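Local coordinates for Cif-like 1 (Burkholderia cenocepacia, PDB 7JQY), which probably hydrolyses epoxides as a Cif-like member of the alpha/beta hydrolase family, here captured as an octameric variant, at residues Pro16-Gly21 with Gln59-Trp64; Glu23-Arg28 with Ala70-Gly75; Phe170-Gln175 with Met181-Lys186. The protein carries 1 engineered substitution. All coordinates share one frame; numbering follows the deposited sequence.

Contact 1. Residues Pro16-Gly21 with Gln59-Trp64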
loop_
_atom_site.group_PDB
_atom_site.type_symbol
_atom_site.label_atom_id
_atom_site.label_comp_id
_atom_site.label_asym_id
_atom_site.label_seq_id
_atom_site.Cartn_x
_atom_site.Cartn_y
_atom_site.Cartn_z
ATOM N N PRO B 16 21.103 9.766 -21.817
ATOM C CA PRO B 16 20.680 10.438 -20.581
ATOM C C PRO B 16 21.846 11.011 -19.785
ATOM O O PRO B 16 23.006 10.636 -19.962
ATOM C CB PRO B 16 19.990 9.320 -19.787
ATOM C CG PRO B 16 20.661 8.057 -20.255
ATOM C CD PRO B 16 20.982 8.296 -21.725
ATOM N N GLY B 17 21.506 11.948 -18.896
ATOM C CA GLY B 17 22.433 12.469 -17.903
ATOM C C GLY B 17 23.055 13.800 -18.293
ATOM O O GLY B 17 22.777 14.391 -19.341
ATOM N N LEU B 18 23.919 14.270 -17.401
ATOM C CA LEU B 18 24.684 15.475 -17.649
ATOM C C LEU B 18 25.691 15.227 -18.771
ATOM O O LEU B 18 26.177 14.108 -18.938
ATOM C CB LEU B 18 25.437 15.907 -16.386
ATOM C CG LEU B 18 24.642 16.218 -15.119
ATOM C CD1 LEU B 18 25.570 16.379 -13.908
ATOM C CD2 LEU B 18 23.799 17.465 -15.327
ATOM N N PRO B 19 26.010 16.251 -19.559
ATOM C CA PRO B 19 27.049 16.095 -20.581
ATOM C C PRO B 19 28.420 15.906 -19.945
ATOM O O PRO B 19 28.668 16.312 -18.806
ATOM C CB PRO B 19 26.972 17.401 -21.378
ATOM C CG PRO B 19 26.363 18.389 -20.428
ATOM C CD PRO B 19 25.443 17.613 -19.532
ATOM N N ALA B 20 29.323 15.293 -20.714
ATOM C CA ALA B 20 30.662 14.985 -20.214
ATOM C C ALA B 20 31.370 16.236 -19.708
ATOM O O ALA B 20 31.310 17.294 -20.338
ATOM C CB ALA B 20 31.493 14.331 -21.317
ATOM N N GLY B 21 32.013 16.125 -18.542
ATOM C CA GLY B 21 32.758 17.227 -17.975
ATOM C C GLY B 21 31.948 18.215 -17.163
ATOM O O GLY B 21 32.534 19.135 -16.577
ATOM N N GLN B 59 9.956 21.226 -13.686
ATOM C CA GLN B 59 11.377 21.200 -13.986
ATOM C C GLN B 59 12.181 21.707 -12.794
ATOM O O GLN B 59 11.637 22.138 -11.776
ATOM C CB GLN B 59 11.681 22.033 -15.237
ATOM C CG GLN B 59 10.745 21.696 -16.415
ATOM C CD GLN B 59 11.132 22.419 -17.676
ATOM O OE1 GLN B 59 11.232 23.654 -17.699
ATOM N NE2 GLN B 59 11.379 21.659 -18.731
ATOM N N THR B 60 13.498 21.598 -12.932
ATOM C CA THR B 60 14.481 22.184 -12.040
ATOM C C THR B 60 15.550 22.803 -12.921
ATOM O O THR B 60 15.435 22.793 -14.153
ATOM C CB THR B 60 15.105 21.137 -11.108
ATOM O OG1 THR B 60 15.808 20.186 -11.909
ATOM C CG2 THR B 60 14.057 20.439 -10.249
ATOM N N TRP B 61 16.626 23.286 -12.290
ATOM C CA TRP B 61 17.786 23.767 -13.039
ATOM C C TRP B 61 18.279 22.733 -14.042
ATOM O O TRP B 61 18.866 23.090 -15.072
ATOM C CB TRP B 61 18.920 24.130 -12.073
ATOM C CG TRP B 61 19.607 22.918 -11.512
ATOM C CD1 TRP B 61 19.326 22.289 -10.332
ATOM C CD2 TRP B 61 20.671 22.168 -12.123
ATOM N NE1 TRP B 61 20.143 21.197 -10.173
ATOM C CE2 TRP B 61 20.983 21.103 -11.253
ATOM C CE3 TRP B 61 21.389 22.296 -13.319
ATOM C CZ2 TRP B 61 21.980 20.174 -11.540
ATOM C CZ3 TRP B 61 22.387 21.371 -13.597
ATOM C CH2 TRP B 61 22.667 20.322 -12.714
ATOM N N TYR B 62 18.059 21.445 -13.753
ATOM C CA TYR B 62 18.616 20.362 -14.557
ATOM C C TYR B 62 18.194 20.446 -16.022
ATOM O O TYR B 62 18.828 19.816 -16.877
ATOM C CB TYR B 62 18.198 19.022 -13.938
ATOM C CG TYR B 62 18.708 17.766 -14.632
ATOM C CD1 TYR B 62 19.999 17.294 -14.411
ATOM C CD2 TYR B 62 17.883 17.034 -15.485
ATOM C CE1 TYR B 62 20.457 16.128 -15.029
ATOM C CE2 TYR B 62 18.328 15.874 -16.098
ATOM C CZ TYR B 62 19.618 15.426 -15.873
ATOM O OH TYR B 62 20.061 14.274 -16.490
ATOM N N THR B 63 17.139 21.203 -16.335
ATOM C CA THR B 63 16.706 21.293 -17.722
ATOM C C THR B 63 17.695 22.057 -18.598
ATOM O O THR B 63 17.687 21.870 -19.818
ATOM C CB THR B 63 15.305 21.916 -17.805
ATOM O OG1 THR B 63 14.746 21.638 -19.090
ATOM C CG2 THR B 63 15.337 23.420 -17.598
ATOM N N TRP B 64 18.574 22.863 -18.010
ATOM C CA TRP B 64 19.565 23.645 -18.737
ATOM C C TRP B 64 20.892 22.919 -18.890
ATOM O O TRP B 64 21.885 23.548 -19.266
ATOM C CB TRP B 64 19.795 24.989 -18.039
ATOM C CG TRP B 64 18.527 25.759 -17.823
ATOM C CD1 TRP B 64 17.857 25.910 -16.656
ATOM C CD2 TRP B 64 17.773 26.463 -18.813
ATOM N NE1 TRP B 64 16.737 26.674 -16.844
ATOM C CE2 TRP B 64 16.659 27.028 -18.163
ATOM C CE3 TRP B 64 17.929 26.673 -20.190
ATOM C CZ2 TRP B 64 15.701 27.790 -18.840
ATOM C CZ3 TRP B 64 16.975 27.436 -20.864
ATOM C CH2 TRP B 64 15.878 27.979 -20.189
#

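Contact 2. Residues Glu23-Arg28 with Ala70-Gly75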
loop_
_atom_site.group_PDB
_atom_site.type_symbol
_atom_site.label_atom_id
_atom_site.label_comp_id
_atom_site.label_asym_id
_atom_site.label_seq_id
_atom_site.Cartn_x
_atom_site.Cartn_y
_atom_site.Cartn_z
ATOM N N GLU B 23 30.519 17.922 -14.320
ATOM C CA GLU B 23 30.738 17.850 -12.872
ATOM C C GLU B 23 31.898 18.719 -12.410
ATOM O O GLU B 23 31.839 19.301 -11.322
ATOM C CB GLU B 23 30.975 16.406 -12.433
ATOM C CG GLU B 23 29.711 15.582 -12.292
ATOM C CD GLU B 23 29.303 14.908 -13.586
ATOM O OE1 GLU B 23 29.881 15.232 -14.652
ATOM O OE2 GLU B 23 28.414 14.032 -13.536
ATOM N N ARG B 24 32.955 18.813 -13.209
ATOM C CA ARG B 24 34.150 19.545 -12.825
ATOM C C ARG B 24 33.990 21.032 -13.057
ATOM O O ARG B 24 34.797 21.822 -12.561
ATOM C CB ARG B 24 35.362 19.025 -13.609
ATOM C CG ARG B 24 35.725 17.634 -13.218
ATOM C CD ARG B 24 36.570 17.680 -11.964
ATOM N NE ARG B 24 36.257 16.603 -11.029
ATOM C CZ ARG B 24 35.388 16.689 -10.022
ATOM N NH1 ARG B 24 34.712 17.811 -9.797
ATOM N NH2 ARG B 24 35.200 15.638 -9.232
ATOM N N ARG B 25 32.961 21.429 -13.798
ATOM C CA ARG B 25 32.782 22.845 -14.125
ATOM C C ARG B 25 31.663 23.621 -13.426
ATOM O O ARG B 25 31.675 24.853 -13.445
ATOM C CB ARG B 25 32.647 23.019 -15.642
ATOM C CG ARG B 25 33.911 22.692 -16.420
ATOM C CD ARG B 25 33.709 22.905 -17.912
ATOM N NE ARG B 25 33.236 24.253 -18.211
ATOM C CZ ARG B 25 34.034 25.292 -18.437
ATOM N NH1 ARG B 25 33.516 26.483 -18.703
ATOM N NH2 ARG B 25 35.351 25.140 -18.397
ATOM N N PHE B 26 30.701 22.940 -12.813
ATOM C CA PHE B 26 29.625 23.671 -12.174
ATOM C C PHE B 26 29.568 23.258 -10.720
ATOM O O PHE B 26 30.092 22.211 -10.340
ATOM C CB PHE B 26 28.293 23.428 -12.897
ATOM C CG PHE B 26 28.290 23.956 -14.301
ATOM C CD1 PHE B 26 27.843 25.241 -14.572
ATOM C CD2 PHE B 26 28.745 23.181 -15.348
ATOM C CE1 PHE B 26 27.842 25.735 -15.858
ATOM C CE2 PHE B 26 28.750 23.672 -16.641
ATOM C CZ PHE B 26 28.301 24.948 -16.895
ATOM N N SER B 27 28.915 24.086 -9.913
ATOM C CA SER B 27 28.875 23.876 -8.480
ATOM C C SER B 27 27.469 24.155 -7.988
ATOM O O SER B 27 26.788 25.052 -8.488
ATOM C CB SER B 27 29.867 24.787 -7.738
ATOM O OG SER B 27 31.178 24.573 -8.213
ATOM N N ARG B 28 27.061 23.408 -6.972
ATOM C CA ARG B 28 25.785 23.637 -6.318
ATOM C C ARG B 28 26.008 24.614 -5.180
ATOM O O ARG B 28 26.935 24.444 -4.380
ATOM C CB ARG B 28 25.182 22.327 -5.799
ATOM C CG ARG B 28 24.986 21.263 -6.875
ATOM C CD ARG B 28 24.313 20.044 -6.297
ATOM N NE ARG B 28 23.354 20.445 -5.282
ATOM C CZ ARG B 28 22.865 19.636 -4.353
ATOM N NH1 ARG B 28 23.242 18.366 -4.310
ATOM N NH2 ARG B 28 22.002 20.101 -3.463
ATOM N N ALA B 70 28.008 25.452 -22.964
ATOM C CA ALA B 70 28.340 26.324 -24.088
ATOM C C ALA B 70 28.277 27.799 -23.695
ATOM O O ALA B 70 29.079 28.606 -24.174
ATOM C CB ALA B 70 27.412 26.035 -25.269
ATOM N N LEU B 71 27.328 28.172 -22.827
ATOM C CA LEU B 71 27.265 29.556 -22.367
ATOM C C LEU B 71 28.502 29.923 -21.564
ATOM O O LEU B 71 29.094 30.989 -21.766
ATOM C CB LEU B 71 26.009 29.775 -21.519
ATOM C CG LEU B 71 24.675 29.865 -22.250
ATOM C CD1 LEU B 71 23.550 30.045 -21.258
ATOM C CD2 LEU B 71 24.718 31.019 -23.243
ATOM N N ALA B 72 28.929 29.033 -20.675
ATOM C CA ALA B 72 30.083 29.322 -19.841
ATOM C C ALA B 72 31.387 29.273 -20.627
ATOM O O ALA B 72 32.361 29.929 -20.238
ATOM C CB ALA B 72 30.131 28.338 -18.673
ATOM N N GLU B 73 31.460 28.472 -21.697
ATOM C CA GLU B 73 32.742 28.386 -22.384
ATOM C C GLU B 73 32.980 29.682 -23.185
ATOM O O GLU B 73 34.125 29.974 -23.557
ATOM C CB GLU B 73 32.819 27.117 -23.250
ATOM C CG GLU B 73 32.840 25.758 -22.515
ATOM C CD GLU B 73 32.846 24.520 -23.396
ATOM O OE1 GLU B 73 32.637 24.668 -24.643
ATOM O OE2 GLU B 73 32.714 23.410 -22.783
ATOM N N ASP B 74 31.912 30.456 -23.460
ATOM C CA ASP B 74 31.996 31.743 -24.146
ATOM C C ASP B 74 32.150 32.902 -23.178
ATOM O O ASP B 74 31.897 34.055 -23.557
ATOM C CB ASP B 74 30.746 32.004 -24.991
ATOM C CG ASP B 74 30.988 31.834 -26.473
ATOM O OD1 ASP B 74 31.888 31.046 -26.832
ATOM O OD2 ASP B 74 30.296 32.505 -27.274
ATOM N N GLY B 75 32.533 32.621 -21.934
ATOM C CA GLY B 75 32.831 33.655 -20.967
ATOM C C GLY B 75 31.659 34.157 -20.156
ATOM O O GLY B 75 31.824 35.130 -19.409
#

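Contact 3. Residues Phe170-Gln175 with Met181-Lys186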
loop_
_atom_site.group_PDB
_atom_site.type_symbol
_atom_site.label_atom_id
_atom_site.label_comp_id
_atom_site.label_asym_id
_atom_site.label_seq_id
_atom_site.Cartn_x
_atom_site.Cartn_y
_atom_site.Cartn_z
ATOM N N PHE B 170 -4.541 23.068 -15.764
ATOM C CA PHE B 170 -4.725 24.289 -14.986
ATOM C C PHE B 170 -5.798 24.093 -13.923
ATOM O O PHE B 170 -5.630 24.499 -12.766
ATOM C CB PHE B 170 -5.099 25.456 -15.905
ATOM C CG PHE B 170 -3.932 26.070 -16.636
ATOM C CD1 PHE B 170 -2.767 25.350 -16.854
ATOM C CD2 PHE B 170 -4.005 27.370 -17.108
ATOM C CE1 PHE B 170 -1.697 25.919 -17.525
ATOM C CE2 PHE B 170 -2.939 27.944 -17.776
ATOM C CZ PHE B 170 -1.784 27.218 -17.986
ATOM N N GLY B 171 -6.925 23.489 -14.308
ATOM C CA GLY B 171 -7.986 23.252 -13.342
ATOM C C GLY B 171 -7.546 22.369 -12.187
ATOM O O GLY B 171 -7.696 22.735 -11.019
ATOM N N LEU B 172 -7.006 21.185 -12.499
ATOM C CA LEU B 172 -6.607 20.250 -11.451
ATOM C C LEU B 172 -5.570 20.871 -10.528
ATOM O O LEU B 172 -5.688 20.794 -9.303
ATOM C CB LEU B 172 -6.068 18.958 -12.066
ATOM C CG LEU B 172 -5.386 18.029 -11.057
ATOM C CD1 LEU B 172 -6.390 17.516 -10.038
ATOM C CD2 LEU B 172 -4.670 16.869 -11.742
ATOM N N HIS B 173 -4.535 21.483 -11.102
ATOM C CA HIS B 173 -3.481 22.057 -10.279
ATOM C C HIS B 173 -4.014 23.162 -9.385
ATOM O O HIS B 173 -3.445 23.426 -8.322
ATOM C CB HIS B 173 -2.356 22.582 -11.160
ATOM C CG HIS B 173 -1.561 21.499 -11.813
ATOM N ND1 HIS B 173 -0.372 21.739 -12.463
ATOM C CD2 HIS B 173 -1.789 20.167 -11.916
ATOM C CE1 HIS B 173 0.099 20.602 -12.945
ATOM N NE2 HIS B 173 -0.740 19.633 -12.624
ATOM N N GLN B 174 -5.113 23.800 -9.775
ATOM C CA GLN B 174 -5.660 24.868 -8.955
ATOM C C GLN B 174 -6.566 24.361 -7.844
ATOM O O GLN B 174 -7.050 25.178 -7.056
ATOM C CB GLN B 174 -6.406 25.877 -9.832
ATOM C CG GLN B 174 -5.491 26.861 -10.532
ATOM C CD GLN B 174 -6.213 27.667 -11.606
ATOM O OE1 GLN B 174 -7.322 27.328 -12.000
ATOM N NE2 GLN B 174 -5.572 28.717 -12.094
ATOM N N GLN B 175 -6.783 23.051 -7.736
ATOM C CA GLN B 175 -7.570 22.470 -6.645
ATOM C C GLN B 175 -6.659 22.197 -5.441
ATOM O O GLN B 175 -5.936 21.195 -5.402
ATOM C CB GLN B 175 -8.267 21.198 -7.115
ATOM C CG GLN B 175 -9.095 21.367 -8.393
ATOM C CD GLN B 175 -10.033 22.565 -8.337
ATOM O OE1 GLN B 175 -10.993 22.580 -7.561
ATOM N NE2 GLN B 175 -9.748 23.582 -9.145
ATOM N N MET B 181 -3.323 15.282 -2.981
ATOM C CA MET B 181 -3.782 13.971 -2.553
ATOM C C MET B 181 -3.833 12.987 -3.718
ATOM O O MET B 181 -3.559 11.794 -3.543
ATOM C CB MET B 181 -5.145 14.114 -1.888
ATOM C CG MET B 181 -6.007 12.884 -1.929
ATOM S SD MET B 181 -7.671 13.386 -1.527
ATOM C CE MET B 181 -8.481 13.239 -3.150
ATOM N N LEU B 182 -4.214 13.456 -4.910
ATOM C CA LEU B 182 -4.299 12.547 -6.050
ATOM C C LEU B 182 -2.919 12.166 -6.565
ATOM O O LEU B 182 -2.682 11.007 -6.922
ATOM C CB LEU B 182 -5.111 13.186 -7.181
ATOM C CG LEU B 182 -6.603 13.403 -6.956
ATOM C CD1 LEU B 182 -7.214 13.984 -8.223
ATOM C CD2 LEU B 182 -7.280 12.106 -6.570
ATOM N N ILE B 183 -1.996 13.129 -6.626
ATOM C CA ILE B 183 -0.730 12.895 -7.313
ATOM C C ILE B 183 0.403 12.435 -6.379
ATOM O O ILE B 183 1.379 11.835 -6.856
ATOM C CB ILE B 183 -0.358 14.165 -8.110
ATOM C CG1 ILE B 183 -1.465 14.477 -9.131
ATOM C CG2 ILE B 183 0.964 13.987 -8.848
ATOM C CD1 ILE B 183 -1.404 15.868 -9.718
ATOM N N ALA B 184 0.287 12.650 -5.064
ATOM C CA ALA B 184 1.323 12.175 -4.141
ATOM C C ALA B 184 1.514 10.666 -4.274
ATOM O O ALA B 184 0.542 9.902 -4.267
ATOM C CB ALA B 184 0.957 12.530 -2.697
ATOM N N GLY B 185 2.774 10.235 -4.414
ATOM C CA GLY B 185 3.084 8.833 -4.660
ATOM C C GLY B 185 3.024 8.397 -6.113
ATOM O O GLY B 185 3.412 7.260 -6.427
ATOM N N LYS B 186 2.533 9.245 -7.010
ATOM C CA LYS B 186 2.479 8.937 -8.430
ATOM C C LYS B 186 3.143 10.038 -9.243
ATOM O O LYS B 186 2.765 10.287 -10.394
ATOM C CB LYS B 186 1.034 8.713 -8.868
ATOM C CG LYS B 186 0.429 7.527 -8.159
ATOM C CD LYS B 186 -1.018 7.349 -8.454
ATOM C CE LYS B 186 -1.665 6.489 -7.391
ATOM N NZ LYS B 186 -2.895 7.141 -6.887
#

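Contact 1. Residues Pro16-Gly21 with Gln59-Trp64
Leu18 meets two aromatic rings from consecutive residues, Trp61 and Tyr62, and does so almost entirely with one methyl. Its CD2 lies 3.6 Å from CE1 of Tyr62, with CD1 the next nearest ring atom, and 4.0 Å from CH2 of Trp61, at the far end of the indole. The methyl approaches both rings obliquely, and the leucine and tyrosine side chains lie askew to each other. Tyr62 reaches across because its CG is anti to the backbone N (chi1 -179°), whereas Trp61 has CG lodged between N and the carbonyl carbon (chi1 75°), a rotamer that brings CH2 to the leucine methyl. The tip of the phenol extends past Leu18 to the backbone of Gly17, where OH comes 3.3 Å from CA. Gly17 has a positive phi that suits glycine, since a CB there would clash with the preceding carbonyl O.

The two rings leave a short 3-10 turn, 61-63, and an ST turn accompanies its start: the N-H of Tyr62 donates to Thr60 OG1 at 3.2 Å, N-H...O angle 154°. Trp61 also meets the ring of His39 and packs on Met13 of a second subunit. This loop follows strand 50-54 of the alpha/beta hydrolase sheet, and Gln59, at the start of 59-64, hydrogen-bonds to Gly56 N and Arg122.

No hydrogen bond passes directly between 16-21 and 59-64. Both the phenol of Tyr62 and the backbone N of Gly17 instead bond to Asp207 OD1 on helix 205-215. A single carboxylate oxygen thus ties the two pieces together at their polar end, its negative charge probably favouring donation by the phenol, while CD2 and the rings make only van der Waals contact at the other end.

Contact 2. Residues Glu23-Arg28 with Ala70-Gly75
Phe26 and Ala72 form the apolar part of the contact: CZ, the far end of the phenyl ring, comes within 4.2 Å of the alanine CB, which lies oblique to the ring. The same ring stacks on Phe22 and packs against Met13 of a second subunit, while Ala72 also touches Val78.

Van der Waals contacts of the Arg25 guanidinium lie beside this pair. NH1 of Arg25 is 3.9 Å from Ala72 CB, which sits at the edge of the group in its plane; Glu73 CG is equally close to that nitrogen but lies over a face. The bend at chi3 (55°) brings NH1 to Ala72 and Glu73.

In fold terms, the contact sets the junction of helix 22-25 and strand 26-32, an outermost strand of the alpha/beta hydrolase sheet within this chain, against helix 68-73. That helix belongs to the beta-alpha-beta crossover joining the parallel neighbours 50-54 and 77-82.

Electrostatics add a looser term. Arg25 and Glu73 cross at about a right angle, guanidinium and carboxylate planes 85° apart. NE of Arg25 stays 4.7 Å from OE2 of Glu73, too long for a salt bridge, though the opposite charges may attract weakly.

Backbone bonding ends the helix in a Schellman motif: Gly75, with positive phi, is the C-prime residue; its N reaches Ala72 O at 3.2 Å, and the N of the next residue bonds to Leu71 O.

Contact 3. Residues Phe170-Gln175 with Met181-Lys186
Leu172 touches both Leu182 and Ile183, dividing its two methyls between them. CD1 lies 4.1 Å from CD1 of Leu182, and CD2 lies 4.0 Å from CD1 of Ile183. The forked end of one leucine is therefore presented to two successive residues of the following helix. With CG anti to the backbone N (chi1 169°), Leu172 projects from the last turn of helix 169-173 and points toward 181-186, CD1 to Leu182 and CD2 to Ile183.

Ile183 answers with its longer branch. CG1 is anti to the carbonyl carbon and the chain continues extended, which carries CD1 out to meet Leu172 tip to tip. Leu182 comes in differently: its side chain crosses that of Leu172 at a slant, and one terminal methyl does the touching. The contact is wholly hydrocarbon and buried, with no hydrogen bond across it, and the methyl separations mean ordinary van der Waals packing.

Polar bonds accompany the two helix ends around this apolar centre. Gln175 folds back so that its NE2 donates to Gly171 O, 2.9 Å away, with an N-H...O angle of 158°. After helix 178-183 a type II turn runs from Ile183 to Lys186, closed by Lys186 N to Ile183 O at 2.8 Å, with Gly185 at positive phi.

Leu182 and Ile183 also pack on Ile183 and Leu182 of a third subunit, which places this pair of short helices at a subunit interface. Both belong to the largely helical insertion between strands 140-146 and 250-255, consistent with the cap of epoxide hydrolases of this fold. Within it, helix 187-198 adds Tyr190 beside Leu172 and Ile183, and helix 220-229 packs Leu221 and Phe225 on Ile183.

Contacts 1 and 2 are interleaved along the chain and adjoin in space, their centres about 12 Å apart; Leu18 CD1 packs 3.7 Å from Glu23 OE2. Together they bring parts of 16-28 against the loop and helix that follow strand 50-54. Contact 3 is separate, in the probable cap: its nearest atoms are about 10 Å from those of contact 1, and its centre is about 36 Å from that of contact 2, across the chain's centre. Segments of contacts 1 and 3 both border the region of the probable active site: Gln59 bonds to Arg122, next to the engineered Ser123 in the apparent nucleophile elbow, while His173 meets Trp57 edge to face.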